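Local coordinates for putative methyltransferase (Porphyromonas gingivalis, PDB 3LL7), which is a putative methyltransferase whose substrate is not established, with a THUMP-like domain that may point to an RNA target, at residues Q47-L58 with L67-S78. Sequence-based numbering, arbitrary orientation. Where two conformers were deposited one is given.
Sequences QIELWPRLRNKL and LYIPSRLSLEQS
The carboxamide of Gln47 reads both backbone polar atoms of Ile69: Ile69 N donates to Gln47 OE1 (3.0 Å) almost straight, at 171°, while Gln47 NE2 returns a bond to Ile69 O (2.9 Å) that lies close to the amide plane. A bend at chi2 (-56°) brings Gln47 NE2 over one face of the Tyr68 ring, 3.4 Å from Tyr68 CE1, with the amide and ring planes 24° apart. Two waters complete the group. One accepts from Gln47 NE2 and bonds Tyr68 OH; the other donates to Gln47 OE1 and to Leu67 O, so each amide atom of this buried side chain has two partners, and its rotation is fixed. Tyr68 O is met by Asn134 ND2 and Trp51 NE1 by Ala62 O.

Between the polar ends, Leu50 and Leu54 pack on Ile69 and Leu75, and Leu58 on Leu75; Leu54 CD1 touches both Ile69 CD1 and Leu75 CD1. The 47-57 part of helix 38-57 and helix 72-77 run nearly parallel. The contact joins the helical N-terminal part to what is probably the Rossmann-like methyltransferase domain, whose helix 125-138 touches Leu67 and Pro70. Ser71 N-caps helix 72-77, its OG accepting from Ser74 N.

Lys57, extended to its tip, reaches the C-terminal end of that helix. Lys57 NZ donates to Ser78 O (2.6 Å), to Leu75 O (3.1 Å) in the carbonyl plane, and weakly to Ser78 OG; the carbonyls there would probably stabilise its charge. Along the more exposed flank Arg53 grips Glu49 end-on, NH2 to OE1 and NH1 to OE2. Arg72 lies across Glu49 at about a right angle, with no N-H directed at the carboxylate; Arg72 NE also comes within 3.7 Å of Arg53 NH2, and Glu49 probably offsets the two positive charges.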
loop_
_atom_site.group_PDB
_atom_site.type_symbol
_atom_site.label_atom_id
_atom_site.label_comp_id
_atom_site.label_asym_id
_atom_site.label_seq_id
_atom_site.Cartn_x
_atom_site.Cartn_y
_atom_site.Cartn_z
ATOM N N GLN A 47 -24.609 -5.687 8.900
ATOM C CA GLN A 47 -24.219 -4.283 8.665
ATOM C C GLN A 47 -23.814 -3.593 9.965
ATOM O O GLN A 47 -22.770 -2.919 10.025
ATOM C CB GLN A 47 -25.327 -3.477 7.972
ATOM C CG GLN A 47 -25.648 -3.933 6.559
ATOM C CD GLN A 47 -24.431 -3.927 5.645
ATOM O OE1 GLN A 47 -23.873 -2.867 5.365
ATOM N NE2 GLN A 47 -24.015 -5.105 5.174
ATOM N N ILE A 48 -24.610 -3.791 11.016
ATOM C CA ILE A 48 -24.272 -3.253 12.322
ATOM C C ILE A 48 -22.940 -3.829 12.834
ATOM O O ILE A 48 -22.075 -3.062 13.262
ATOM C CB ILE A 48 -25.431 -3.432 13.343
ATOM C CG1 ILE A 48 -26.623 -2.572 12.901
ATOM C CG2 ILE A 48 -24.972 -3.074 14.753
ATOM C CD1 ILE A 48 -27.954 -2.861 13.625
ATOM N N GLU A 49 -22.776 -5.157 12.765
ATOM C CA GLU A 49 -21.548 -5.828 13.275
ATOM C C GLU A 49 -20.291 -5.230 12.679
ATOM O O GLU A 49 -19.313 -5.006 13.390
ATOM C CB GLU A 49 -21.563 -7.362 13.057
ATOM C CG GLU A 49 -20.510 -8.185 13.879
ATOM C CD GLU A 49 -19.129 -8.355 13.200
ATOM O OE1 GLU A 49 -19.021 -8.165 11.968
ATOM O OE2 GLU A 49 -18.133 -8.684 13.905
ATOM N N LEU A 50 -20.307 -4.958 11.378
ATOM C CA LEU A 50 -19.071 -4.556 10.707
ATOM C C LEU A 50 -18.897 -3.042 10.599
ATOM O O LEU A 50 -17.885 -2.578 10.093
ATOM C CB LEU A 50 -18.932 -5.240 9.328
ATOM C CG LEU A 50 -19.968 -4.992 8.237
ATOM C CD1 LEU A 50 -19.862 -3.561 7.713
ATOM C CD2 LEU A 50 -19.832 -6.005 7.081
ATOM N N TRP A 51 -19.866 -2.267 11.076
ATOM C CA TRP A 51 -19.731 -0.804 10.977
ATOM C C TRP A 51 -18.507 -0.224 11.707
ATOM O O TRP A 51 -17.821 0.648 11.147
ATOM C CB TRP A 51 -21.022 -0.067 11.381
ATOM C CG TRP A 51 -21.250 1.138 10.523
ATOM C CD1 TRP A 51 -21.005 2.440 10.854
ATOM C CD2 TRP A 51 -21.712 1.147 9.161
ATOM N NE1 TRP A 51 -21.310 3.262 9.795
ATOM C CE2 TRP A 51 -21.734 2.498 8.738
ATOM C CE3 TRP A 51 -22.120 0.146 8.261
ATOM C CZ2 TRP A 51 -22.163 2.884 7.447
ATOM C CZ3 TRP A 51 -22.540 0.529 6.971
ATOM C CH2 TRP A 51 -22.553 1.890 6.584
ATOM N N PRO A 52 -18.209 -0.705 12.946
ATOM C CA PRO A 52 -16.986 -0.199 13.590
ATOM C C PRO A 52 -15.731 -0.444 12.742
ATOM O O PRO A 52 -14.893 0.458 12.623
ATOM C CB PRO A 52 -16.929 -0.980 14.913
ATOM C CG PRO A 52 -18.375 -1.311 15.206
ATOM C CD PRO A 52 -18.939 -1.631 13.836
ATOM N N ARG A 53 -15.627 -1.633 12.131
ATOM C CA ARG A 53 -14.462 -1.973 11.289
ATOM C C ARG A 53 -14.452 -1.197 9.975
ATOM O O ARG A 53 -13.377 -0.869 9.468
ATOM C CB ARG A 53 -14.345 -3.489 11.058
ATOM C CG ARG A 53 -13.896 -4.272 12.321
ATOM C CD ARG A 53 -13.441 -5.718 12.009
ATOM N NE ARG A 53 -14.486 -6.524 11.358
ATOM C CZ ARG A 53 -15.499 -7.116 11.993
ATOM N NH1 ARG A 53 -15.638 -6.993 13.308
ATOM N NH2 ARG A 53 -16.388 -7.827 11.310
ATOM N N LEU A 54 -15.634 -0.903 9.428
ATOM C CA LEU A 54 -15.758 0.041 8.311
ATOM C C LEU A 54 -15.305 1.451 8.688
ATOM O O LEU A 54 -14.608 2.105 7.909
ATOM C CB LEU A 54 -17.192 0.107 7.758
ATOM C CG LEU A 54 -17.462 1.100 6.609
ATOM C CD1 LEU A 54 -16.788 0.661 5.278
ATOM C CD2 LEU A 54 -18.951 1.284 6.381
ATOM N N ARG A 55 -15.705 1.926 9.863
ATOM C CA ARG A 55 -15.339 3.284 10.287
ATOM C C ARG A 55 -13.825 3.469 10.425
ATOM O O ARG A 55 -13.287 4.514 10.044
ATOM C CB ARG A 55 -16.055 3.689 11.584
ATOM C CG ARG A 55 -15.924 5.187 11.898
ATOM C CD ARG A 55 -16.902 5.645 12.970
ATOM N NE ARG A 55 -18.284 5.657 12.486
ATOM C CZ ARG A 55 -19.236 4.820 12.891
ATOM N NH1 ARG A 55 -18.976 3.884 13.800
ATOM N NH2 ARG A 55 -20.458 4.919 12.385
ATOM N N ASN A 56 -13.159 2.459 10.986
ATOM C CA ASN A 56 -11.710 2.474 11.145
ATOM C C ASN A 56 -11.011 2.575 9.793
ATOM O O ASN A 56 -10.155 3.438 9.594
ATOM C CB ASN A 56 -11.227 1.233 11.911
ATOM C CG ASN A 56 -11.839 1.123 13.300
ATOM O OD1 ASN A 56 -11.956 2.111 14.028
ATOM N ND2 ASN A 56 -12.227 -0.091 13.676
ATOM N N LYS A 57 -11.404 1.708 8.858
ATOM C CA LYS A 57 -10.716 1.591 7.555
ATOM C C LYS A 57 -11.089 2.691 6.557
ATOM O O LYS A 57 -10.223 3.302 5.925
ATOM C CB LYS A 57 -10.954 0.205 6.929
ATOM C CG LYS A 57 -10.135 -0.045 5.670
ATOM C CD LYS A 57 -10.144 -1.515 5.252
ATOM C CE LYS A 57 -9.341 -1.698 3.971
ATOM N NZ LYS A 57 -9.187 -3.133 3.535
ATOM N N LEU A 58 -12.387 2.920 6.406
ATOM C CA LEU A 58 -12.909 3.895 5.463
ATOM C C LEU A 58 -13.850 4.816 6.228
ATOM O O LEU A 58 -15.069 4.645 6.146
ATOM C CB LEU A 58 -13.683 3.162 4.355
ATOM C CG LEU A 58 -12.864 2.144 3.550
ATOM C CD1 LEU A 58 -13.744 1.237 2.692
ATOM C CD2 LEU A 58 -11.875 2.901 2.710
ATOM N N LEU A 67 -25.116 3.363 2.353
ATOM C CA LEU A 67 -24.031 2.480 1.874
ATOM C C LEU A 67 -24.256 1.105 2.445
ATOM O O LEU A 67 -24.609 0.968 3.632
ATOM C CB LEU A 67 -22.607 2.954 2.244
ATOM C CG LEU A 67 -21.987 4.121 1.475
ATOM C CD1 LEU A 67 -20.546 4.246 1.874
ATOM C CD2 LEU A 67 -22.104 4.003 -0.058
ATOM N N TYR A 68 -24.086 0.099 1.586
ATOM C CA TYR A 68 -24.290 -1.278 1.954
ATOM C C TYR A 68 -22.998 -2.060 1.691
ATOM O O TYR A 68 -22.514 -2.078 0.561
ATOM C CB TYR A 68 -25.429 -1.879 1.135
ATOM C CG TYR A 68 -25.730 -3.299 1.514
ATOM C CD1 TYR A 68 -26.413 -3.595 2.694
ATOM C CD2 TYR A 68 -25.324 -4.352 0.705
ATOM C CE1 TYR A 68 -26.686 -4.910 3.058
ATOM C CE2 TYR A 68 -25.603 -5.691 1.059
ATOM C CZ TYR A 68 -26.267 -5.957 2.250
ATOM O OH TYR A 68 -26.555 -7.249 2.638
ATOM N N ILE A 69 -22.474 -2.714 2.726
ATOM C CA ILE A 69 -21.238 -3.520 2.605
ATOM C C ILE A 69 -21.546 -4.967 2.254
ATOM O O ILE A 69 -22.193 -5.657 3.033
ATOM C CB ILE A 69 -20.404 -3.449 3.896
ATOM C CG1 ILE A 69 -20.148 -1.985 4.254
ATOM C CG2 ILE A 69 -19.084 -4.243 3.762
ATOM C CD1 ILE A 69 -19.456 -1.170 3.147
ATOM N N PRO A 70 -21.070 -5.439 1.075
ATOM C CA PRO A 70 -21.575 -6.731 0.605
ATOM C C PRO A 70 -21.161 -7.872 1.523
ATOM O O PRO A 70 -21.946 -8.790 1.728
ATOM C CB PRO A 70 -20.969 -6.883 -0.795
ATOM C CG PRO A 70 -19.786 -5.964 -0.830
ATOM C CD PRO A 70 -20.097 -4.835 0.146
ATOM N N SER A 71 -19.958 -7.788 2.084
ATOM C CA SER A 71 -19.436 -8.802 3.002
ATOM C C SER A 71 -18.262 -8.283 3.845
ATOM O O SER A 71 -17.582 -7.317 3.473
ATOM C CB SER A 71 -19.019 -10.077 2.235
ATOM O OG SER A 71 -17.965 -9.822 1.313
ATOM N N ARG A 72 -18.046 -8.924 4.994
ATOM C CA ARG A 72 -16.806 -8.748 5.770
ATOM C C ARG A 72 -15.593 -9.104 4.910
ATOM O O ARG A 72 -14.580 -8.398 4.922
ATOM C CB ARG A 72 -16.832 -9.613 7.034
ATOM C CG ARG A 72 -18.062 -9.383 7.921
ATOM C CD ARG A 72 -18.343 -10.578 8.829
ATOM N NE ARG A 72 -17.147 -10.974 9.564
ATOM C CZ ARG A 72 -17.057 -12.021 10.379
ATOM N NH1 ARG A 72 -18.097 -12.811 10.605
ATOM N NH2 ARG A 72 -15.906 -12.276 10.973
ATOM N N LEU A 73 -15.713 -10.183 4.135
ATOM C CA LEU A 73 -14.665 -10.565 3.194
ATOM C C LEU A 73 -14.279 -9.412 2.264
ATOM O O LEU A 73 -13.101 -9.036 2.203
ATOM C CB LEU A 73 -15.041 -11.830 2.409
ATOM C CG LEU A 73 -13.926 -12.515 1.599
ATOM C CD1 LEU A 73 -12.619 -12.654 2.398
ATOM C CD2 LEU A 73 -14.414 -13.877 1.094
ATOM N N SER A 74 -15.260 -8.840 1.562
ATOM C CA SER A 74 -14.997 -7.724 0.642
ATOM C C SER A 74 -14.410 -6.492 1.337
ATOM O O SER A 74 -13.595 -5.779 0.753
ATOM C CB SER A 74 -16.256 -7.343 -0.146
ATOM O OG SER A 74 -16.432 -8.200 -1.264
ATOM N N LEU A 75 -14.819 -6.249 2.580
ATOM C CA LEU A 75 -14.286 -5.119 3.338
ATOM C C LEU A 75 -12.790 -5.292 3.691
ATOM O O LEU A 75 -11.997 -4.370 3.509
ATOM C CB LEU A 75 -15.128 -4.849 4.590
ATOM C CG LEU A 75 -14.663 -3.714 5.513
ATOM C CD1 LEU A 75 -14.449 -2.386 4.748
ATOM C CD2 LEU A 75 -15.628 -3.536 6.677
ATOM N N GLU A 76 -12.404 -6.470 4.168
ATOM C CA GLU A 76 -11.000 -6.666 4.562
ATOM C C GLU A 76 -10.034 -6.769 3.383
ATOM O O GLU A 76 -8.845 -6.553 3.545
ATOM C CB GLU A 76 -10.840 -7.843 5.532
ATOM C CG GLU A 76 -11.497 -7.631 6.913
ATOM C CD GLU A 76 -10.817 -6.547 7.783
ATOM O OE1 GLU A 76 -9.560 -6.513 7.856
ATOM O OE2 GLU A 76 -11.552 -5.746 8.413
ATOM N N GLN A 77 -10.543 -7.037 2.184
ATOM C CA GLN A 77 -9.688 -7.140 0.987
ATOM C C GLN A 77 -9.425 -5.808 0.272
ATOM O O GLN A 77 -8.524 -5.712 -0.573
ATOM C CB GLN A 77 -10.296 -8.129 -0.022
ATOM C CG GLN A 77 -10.350 -9.593 0.450
ATOM C CD GLN A 77 -11.066 -10.504 -0.544
ATOM O OE1 GLN A 77 -11.641 -10.048 -1.542
ATOM N NE2 GLN A 77 -11.033 -11.803 -0.275
ATOM N N SER A 78 -10.216 -4.786 0.589
ATOM C CA SER A 78 -10.187 -3.558 -0.199
ATOM C C SER A 78 -8.935 -2.712 0.044
ATOM O O SER A 78 -8.278 -2.848 1.078
ATOM C CB SER A 78 -11.426 -2.713 0.082
ATOM O OG SER A 78 -11.255 -1.958 1.266
HETATM O O HOH W 1 -25.632 -7.424 5.146
HETATM O O HOH W 2 -25.634 -0.536 5.836
#